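Local coordinates for protein unsaturated glucuronyl hydrolase (Streptococcus agalactiae, PDB 2ZZR) that hydrolyses unsaturated hyaluronan, chondroitin and heparin disaccharides, releasing the unsaturated uronic acid from glycosaminoglycan fragments, at residues V8-F17 and N276-K286. Numbering follows the deposited sequence.
Sequences VESIENPKRF and NYFLNRLPEDK. With SO4 (sulfate ion), chain D.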
ATOM      1  N   VAL A   8      -7.624  -4.789  21.290  1.00 19.38           N
ATOM      2  CA  VAL A   8      -6.202  -4.928  21.031  1.00 19.13           C
ATOM      3  C   VAL A   8      -5.755  -6.287  21.553  1.00 19.47           C
ATOM      4  O   VAL A   8      -5.561  -6.475  22.758  1.00 19.41           O
ATOM      5  CB  VAL A   8      -5.385  -3.773  21.672  1.00 19.06           C
ATOM      6  CG1 VAL A   8      -3.897  -3.920  21.368  1.00 19.13           C
ATOM      7  CG2 VAL A   8      -5.890  -2.427  21.173  1.00 18.39           C
ATOM      8  N   GLU A   9      -5.619  -7.242  20.635  1.00 19.69           N
ATOM      9  CA  GLU A   9      -5.110  -8.568  20.963  1.00 19.96           C
ATOM     10  C   GLU A   9      -3.664  -8.468  21.407  1.00 20.14           C
ATOM     11  O   GLU A   9      -2.888  -7.709  20.831  1.00 19.96           O
ATOM     12  CB  GLU A   9      -5.190  -9.495  19.744  1.00 19.88           C
ATOM     13  CG  GLU A   9      -6.610  -9.731  19.235  1.00 19.96           C
ATOM     14  CD  GLU A   9      -6.693 -10.653  18.021  1.00 20.33           C
ATOM     15  OE1 GLU A   9      -5.648 -11.055  17.465  1.00 19.49           O
ATOM     16  OE2 GLU A   9      -7.837 -10.983  17.632  1.00 21.81           O
ATOM     17  N   SER A  10      -3.284  -9.231  22.425  1.00 20.37           N
ATOM     18  CA  SER A  10      -1.862  -9.348  22.722  1.00 20.98           C
ATOM     19  C   SER A  10      -1.196 -10.104  21.565  1.00 20.91           C
ATOM     20  O   SER A  10      -1.833 -10.947  20.913  1.00 20.67           O
ATOM     21  CB  SER A  10      -1.623 -10.062  24.050  1.00 21.38           C
ATOM     22  OG  SER A  10      -2.012 -11.415  23.957  1.00 23.44           O
ATOM     23  N   ILE A  11       0.061  -9.778  21.283  1.00 20.58           N
ATOM     24  CA  ILE A  11       0.823 -10.542  20.299  1.00 20.81           C
ATOM     25  C   ILE A  11       1.095 -11.914  20.898  1.00 21.45           C
ATOM     26  O   ILE A  11       1.927 -12.075  21.798  1.00 21.10           O
ATOM     27  CB  ILE A  11       2.124  -9.851  19.873  1.00 20.37           C
ATOM     28  CG1 ILE A  11       1.808  -8.475  19.276  1.00 19.51           C
ATOM     29  CG2 ILE A  11       2.888 -10.741  18.883  1.00 20.15           C
ATOM     30  CD1 ILE A  11       3.034  -7.570  19.087  1.00 18.97           C
ATOM     31  N   GLU A  12       0.351 -12.890  20.395  1.00 22.42           N
ATOM     32  CA  GLU A  12       0.342 -14.224  20.971  1.00 23.95           C
ATOM     33  C   GLU A  12       1.665 -14.920  20.663  1.00 24.25           C
ATOM     34  O   GLU A  12       2.194 -14.803  19.557  1.00 24.79           O
ATOM     35  CB  GLU A  12      -0.906 -14.995  20.489  1.00 23.72           C
ATOM     36  CG  GLU A  12      -2.235 -14.346  20.987  1.00 24.10           C
ATOM     37  CD  GLU A  12      -3.516 -14.893  20.330  1.00 24.63           C
ATOM     38  OE1 GLU A  12      -4.622 -14.443  20.736  1.00 21.76           O
ATOM     39  OE2 GLU A  12      -3.425 -15.753  19.417  1.00 25.47           O
ATOM     40  N   ASN A  13       2.233 -15.583  21.670  1.00 25.37           N
ATOM     41  CA  ASN A  13       3.513 -16.283  21.532  1.00 25.91           C
ATOM     42  C   ASN A  13       4.615 -15.427  20.855  1.00 26.00           C
ATOM     43  O   ASN A  13       5.137 -15.808  19.810  1.00 25.97           O
ATOM     44  CB  ASN A  13       3.276 -17.614  20.787  1.00 26.53           C
ATOM     45  CG  ASN A  13       4.530 -18.462  20.653  1.00 27.23           C
ATOM     46  OD1 ASN A  13       5.420 -18.444  21.509  1.00 29.86           O
ATOM     47  ND2 ASN A  13       4.601 -19.222  19.565  1.00 28.51           N
ATOM     48  N   PRO A  14       4.975 -14.268  21.456  1.00 26.02           N
ATOM     49  CA  PRO A  14       5.891 -13.300  20.816  1.00 26.06           C
ATOM     50  C   PRO A  14       7.314 -13.791  20.522  1.00 26.18           C
ATOM     51  O   PRO A  14       8.021 -13.170  19.721  1.00 25.99           O
ATOM     52  CB  PRO A  14       5.941 -12.147  21.825  1.00 26.03           C
ATOM     53  CG  PRO A  14       5.588 -12.773  23.127  1.00 26.10           C
ATOM     54  CD  PRO A  14       4.552 -13.797  22.787  1.00 25.87           C
ATOM     55  N   LYS A  15       7.739 -14.884  21.157  1.00 26.34           N
ATOM     56  CA  LYS A  15       9.054 -15.466  20.875  1.00 26.71           C
ATOM     57  C   LYS A  15       9.194 -15.903  19.413  1.00 25.97           C
ATOM     58  O   LYS A  15      10.302 -15.958  18.883  1.00 26.09           O
ATOM     59  CB  LYS A  15       9.356 -16.641  21.814  1.00 26.77           C
ATOM     60  CG  LYS A  15       9.522 -16.246  23.278  1.00 28.13           C
ATOM     61  CD  LYS A  15       9.726 -17.482  24.160  1.00 28.40           C
ATOM     62  CE  LYS A  15       9.582 -17.150  25.643  1.00 31.44           C
ATOM     63  NZ  LYS A  15      10.751 -16.384  26.167  1.00 32.57           N
ATOM     64  N   ARG A  16       8.063 -16.193  18.769  1.00 25.69           N
ATOM     65  CA  ARG A  16       8.026 -16.538  17.342  1.00 25.23           C
ATOM     66  C   ARG A  16       8.663 -15.441  16.482  1.00 24.70           C
ATOM     67  O   ARG A  16       9.171 -15.712  15.395  1.00 24.42           O
ATOM     68  CB  ARG A  16       6.587 -16.841  16.884  1.00 25.40           C
ATOM     69  CG  ARG A  16       5.646 -15.640  16.777  1.00 25.34           C
ATOM     70  CD  ARG A  16       4.173 -16.059  16.684  1.00 25.54           C
ATOM     71  NE  ARG A  16       3.889 -16.755  15.430  1.00 27.59           N
ATOM     72  CZ  ARG A  16       2.995 -16.367  14.521  1.00 28.39           C
ATOM     73  NH1 ARG A  16       2.242 -15.292  14.720  1.00 28.30           N
ATOM     74  NH2 ARG A  16       2.843 -17.078  13.409  1.00 28.00           N
ATOM     75  N   PHE A  17       8.640 -14.209  16.996  1.00 24.24           N
ATOM     76  CA  PHE A  17       9.287 -13.069  16.345  1.00 23.70           C
ATOM     77  C   PHE A  17      10.615 -12.712  17.022  1.00 23.97           C
ATOM     78  O   PHE A  17      11.637 -12.547  16.357  1.00 23.50           O
ATOM     79  CB  PHE A  17       8.350 -11.849  16.341  1.00 23.25           C
ATOM     80  CG  PHE A  17       7.001 -12.108  15.713  1.00 22.20           C
ATOM     81  CD1 PHE A  17       6.892 -12.407  14.354  1.00 21.76           C
ATOM     82  CD2 PHE A  17       5.838 -12.023  16.470  1.00 21.14           C
ATOM     83  CE1 PHE A  17       5.651 -12.633  13.770  1.00 21.09           C
ATOM     84  CE2 PHE A  17       4.586 -12.246  15.893  1.00 21.89           C
ATOM     85  CZ  PHE A  17       4.492 -12.556  14.540  1.00 21.35           C
ATOM     86  N   ASN A 276      -1.572  -6.297  15.527  1.00 13.97           N
ATOM     87  CA  ASN A 276      -1.560  -7.493  16.372  1.00 14.63           C
ATOM     88  C   ASN A 276      -2.499  -8.546  15.800  1.00 14.84           C
ATOM     89  O   ASN A 276      -2.185  -9.726  15.814  1.00 15.35           O
ATOM     90  CB  ASN A 276      -1.922  -7.166  17.818  1.00 14.74           C
ATOM     91  CG  ASN A 276      -0.881  -6.288  18.495  1.00 15.49           C
ATOM     92  OD1 ASN A 276       0.101  -5.882  17.867  1.00 14.87           O
ATOM     93  ND2 ASN A 276      -1.091  -5.988  19.778  1.00 14.21           N
ATOM     94  N   TYR A 277      -3.633  -8.095  15.275  1.00 15.11           N
ATOM     95  CA  TYR A 277      -4.598  -8.975  14.614  1.00 15.72           C
ATOM     96  C   TYR A 277      -3.930  -9.716  13.452  1.00 15.75           C
ATOM     97  O   TYR A 277      -4.065 -10.936  13.313  1.00 15.80           O
ATOM     98  CB  TYR A 277      -5.780  -8.145  14.128  1.00 16.08           C
ATOM     99  CG  TYR A 277      -6.878  -8.942  13.469  1.00 16.84           C
ATOM    100  CD1 TYR A 277      -7.994  -9.358  14.199  1.00 17.68           C
ATOM    101  CD2 TYR A 277      -6.811  -9.263  12.112  1.00 17.02           C
ATOM    102  CE1 TYR A 277      -9.017 -10.091  13.587  1.00 18.38           C
ATOM    103  CE2 TYR A 277      -7.826  -9.993  11.494  1.00 18.38           C
ATOM    104  CZ  TYR A 277      -8.918 -10.406  12.237  1.00 18.34           C
ATOM    105  OH  TYR A 277      -9.923 -11.126  11.624  1.00 18.76           O
ATOM    106  N   PHE A 278      -3.195  -8.962  12.636  1.00 15.54           N
ATOM    107  CA  PHE A 278      -2.488  -9.489  11.476  1.00 15.41           C
ATOM    108  C   PHE A 278      -1.411 -10.470  11.927  1.00 15.43           C
ATOM    109  O   PHE A 278      -1.375 -11.611  11.462  1.00 15.44           O
ATOM    110  CB  PHE A 278      -1.895  -8.314  10.680  1.00 15.26           C
ATOM    111  CG  PHE A 278      -1.336  -8.683   9.326  1.00 15.22           C
ATOM    112  CD1 PHE A 278      -2.154  -8.704   8.197  1.00 14.97           C
ATOM    113  CD2 PHE A 278       0.024  -8.941   9.170  1.00 15.37           C
ATOM    114  CE1 PHE A 278      -1.632  -9.019   6.933  1.00 15.41           C
ATOM    115  CE2 PHE A 278       0.555  -9.255   7.909  1.00 15.80           C
ATOM    116  CZ  PHE A 278      -0.277  -9.290   6.792  1.00 15.09           C
ATOM    117  N   LEU A 279      -0.563 -10.041  12.867  1.00 15.21           N
ATOM    118  CA  LEU A 279       0.540 -10.874  13.340  1.00 15.09           C
ATOM    119  C   LEU A 279       0.043 -12.210  13.883  1.00 15.69           C
ATOM    120  O   LEU A 279       0.643 -13.248  13.609  1.00 15.74           O
ATOM    121  CB  LEU A 279       1.361 -10.147  14.408  1.00 15.27           C
ATOM    122  CG  LEU A 279       2.124  -8.897  13.948  1.00 14.64           C
ATOM    123  CD1 LEU A 279       2.831  -8.255  15.143  1.00 15.27           C
ATOM    124  CD2 LEU A 279       3.109  -9.208  12.816  1.00 13.99           C
ATOM    125  N   ASN A 280      -1.060 -12.169  14.632  1.00 16.13           N
ATOM    126  CA  ASN A 280      -1.622 -13.366  15.268  1.00 16.62           C
ATOM    127  C   ASN A 280      -2.174 -14.385  14.276  1.00 17.43           C
ATOM    128  O   ASN A 280      -2.370 -15.558  14.621  1.00 17.71           O
ATOM    129  CB  ASN A 280      -2.700 -12.977  16.280  1.00 16.55           C
ATOM    130  CG  ASN A 280      -2.115 -12.410  17.559  1.00 15.84           C
ATOM    131  OD1 ASN A 280      -0.931 -12.578  17.836  1.00 18.04           O
ATOM    132  ND2 ASN A 280      -2.946 -11.745  18.347  1.00 16.11           N
ATOM    133  N   ARG A 281      -2.411 -13.935  13.048  1.00 17.72           N
ATOM    134  CA  ARG A 281      -2.977 -14.798  12.017  1.00 18.64           C
ATOM    135  C   ARG A 281      -1.990 -15.171  10.911  1.00 19.10           C
ATOM    136  O   ARG A 281      -2.368 -15.767   9.900  1.00 19.70           O
ATOM    137  CB  ARG A 281      -4.265 -14.186  11.474  1.00 18.51           C
ATOM    138  CG  ARG A 281      -5.400 -14.266  12.484  1.00 18.75           C
ATOM    139  CD  ARG A 281      -6.491 -13.242  12.242  1.00 19.43           C
ATOM    140  NE  ARG A 281      -7.503 -13.286  13.305  1.00 19.36           N
ATOM    141  CZ  ARG A 281      -7.352 -12.765  14.524  1.00 20.17           C
ATOM    142  NH1 ARG A 281      -6.228 -12.139  14.864  1.00 18.79           N
ATOM    143  NH2 ARG A 281      -8.340 -12.860  15.410  1.00 19.77           N
ATOM    144  N   LEU A 282      -0.716 -14.835  11.126  1.00 19.11           N
ATOM    145  CA  LEU A 282       0.370 -15.263  10.244  1.00 19.85           C
ATOM    146  C   LEU A 282       0.716 -16.734  10.471  1.00 20.37           C
ATOM    147  O   LEU A 282       0.694 -17.202  11.613  1.00 20.55           O
ATOM    148  CB  LEU A 282       1.627 -14.410  10.466  1.00 19.55           C
ATOM    149  CG  LEU A 282       1.573 -12.935  10.055  1.00 19.82           C
ATOM    150  CD1 LEU A 282       2.894 -12.267  10.387  1.00 20.38           C
ATOM    151  CD2 LEU A 282       1.243 -12.763   8.575  1.00 19.47           C
ATOM    152  N   PRO A 283       1.046 -17.465   9.390  1.00 21.07           N
ATOM    153  CA  PRO A 283       1.464 -18.867   9.513  1.00 21.62           C
ATOM    154  C   PRO A 283       2.924 -19.008   9.939  1.00 22.23           C
ATOM    155  O   PRO A 283       3.576 -18.012  10.263  1.00 22.41           O
ATOM    156  CB  PRO A 283       1.284 -19.395   8.090  1.00 21.67           C
ATOM    157  CG  PRO A 283       1.618 -18.219   7.244  1.00 21.27           C
ATOM    158  CD  PRO A 283       1.034 -17.029   7.980  1.00 21.03           C
ATOM    159  N   GLU A 284       3.434 -20.242   9.922  1.00 22.82           N
ATOM    160  CA  GLU A 284       4.785 -20.550  10.397  1.00 23.38           C
ATOM    161  C   GLU A 284       5.890 -19.674   9.792  1.00 22.78           C
ATOM    162  O   GLU A 284       6.782 -19.225  10.516  1.00 22.87           O
ATOM    163  CB  GLU A 284       5.099 -22.040  10.189  1.00 23.88           C
ATOM    164  CG  GLU A 284       6.164 -22.611  11.128  1.00 27.30           C
ATOM    165  CD  GLU A 284       7.587 -22.234  10.738  1.00 31.48           C
ATOM    166  OE1 GLU A 284       7.868 -22.091   9.525  1.00 33.61           O
ATOM    167  OE2 GLU A 284       8.431 -22.086  11.653  1.00 34.20           O
ATOM    168  N   ASP A 285       5.844 -19.440   8.479  1.00 22.18           N
ATOM    169  CA  ASP A 285       6.871 -18.634   7.811  1.00 21.63           C
ATOM    170  C   ASP A 285       6.587 -17.121   7.852  1.00 21.02           C
ATOM    171  O   ASP A 285       7.288 -16.338   7.216  1.00 21.16           O
ATOM    172  CB  ASP A 285       7.146 -19.134   6.376  1.00 21.66           C
ATOM    173  CG  ASP A 285       6.035 -18.784   5.383  1.00 22.11           C
ATOM    174  OD1 ASP A 285       5.028 -18.148   5.762  1.00 22.32           O
ATOM    175  OD2 ASP A 285       6.184 -19.153   4.195  1.00 21.71           O
ATOM    176  N   LYS A 286       5.556 -16.736   8.602  1.00 20.76           N
ATOM    177  CA  LYS A 286       5.184 -15.327   8.837  1.00 20.06           C
ATOM    178  C   LYS A 286       4.770 -14.555   7.574  1.00 19.57           C
ATOM    179  O   LYS A 286       4.843 -13.322   7.537  1.00 19.13           O
ATOM    180  CB  LYS A 286       6.290 -14.572   9.603  1.00 20.59           C
ATOM    181  CG  LYS A 286       6.907 -15.330  10.788  1.00 21.18           C
ATOM    182  CD  LYS A 286       5.877 -15.760  11.828  1.00 23.31           C
ATOM    183  CE  LYS A 286       6.554 -16.317  13.086  1.00 23.37           C
ATOM    184  NZ  LYS A 286       7.311 -17.587  12.834  1.00 26.13           N
TER
HETATM  185  S   SO4 D 403       5.116 -20.106  14.707  1.00 50.86           S
HETATM  186  O1  SO4 D 403       4.856 -19.838  16.120  1.00 51.07           O
HETATM  187  O2  SO4 D 403       4.906 -18.897  13.916  1.00 51.37           O
HETATM  188  O3  SO4 D 403       6.498 -20.549  14.537  1.00 51.29           O
HETATM  189  O4  SO4 D 403       4.195 -21.136  14.233  1.00 51.37           O
HETATM  190  O   HOH W   1       1.611 -13.923  17.078  1.00 32.20           O
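Arg281 grips the carboxylate of Glu9 end-on, NH1 to OE1 at 2.9 Å and NH2 to OE2 at 3.0 Å, each oxygen using its syn lone pair and the two flat groups only 27° apart. One face of this guanidinium lies on the Tyr277 ring, and its NH1 also bonds Tyr277 O, which helps fix its rotation. Asn280 ND2 takes the anti side of Glu9 OE1 and spends its other N-H on Ser10 O (2.9 Å), both acceptors lying in the amide plane; its OD1 receives Glu12 N, while the Glu12 carboxylate stacks on the amide. Asn276 ND2 meets Glu9 O almost head-on along the carbonyl at 2.7 Å, and its OD1 is held by Tyr331 of helix 328-346. Further along, a bend at chi3 (-67°), together with chi1 (72°), turns the guanidinium edge of Arg16 to Leu279 O through NH1 and Leu282 O through NH2, the latter from above the carbonyl plane. A water joins NH1 to Glu12 O and Asn280 OD1. Arg16 NE and NH2, with Lys286 NZ (2.9 Å), converge on O2 of a sulfate ion that probably came from the crystallisation liquor. Next in sequence, Phe17 packs CZ against Leu279 CB at 4.0 Å. Side-chain donors from both segments thus bind backbone carbonyls around the C-terminal part of helix 265-280 and the following loop, fastening the N-terminal segment to helices 265-280 and 328-346 of the (alpha/alpha)6 barrel of glycoside hydrolase family 88.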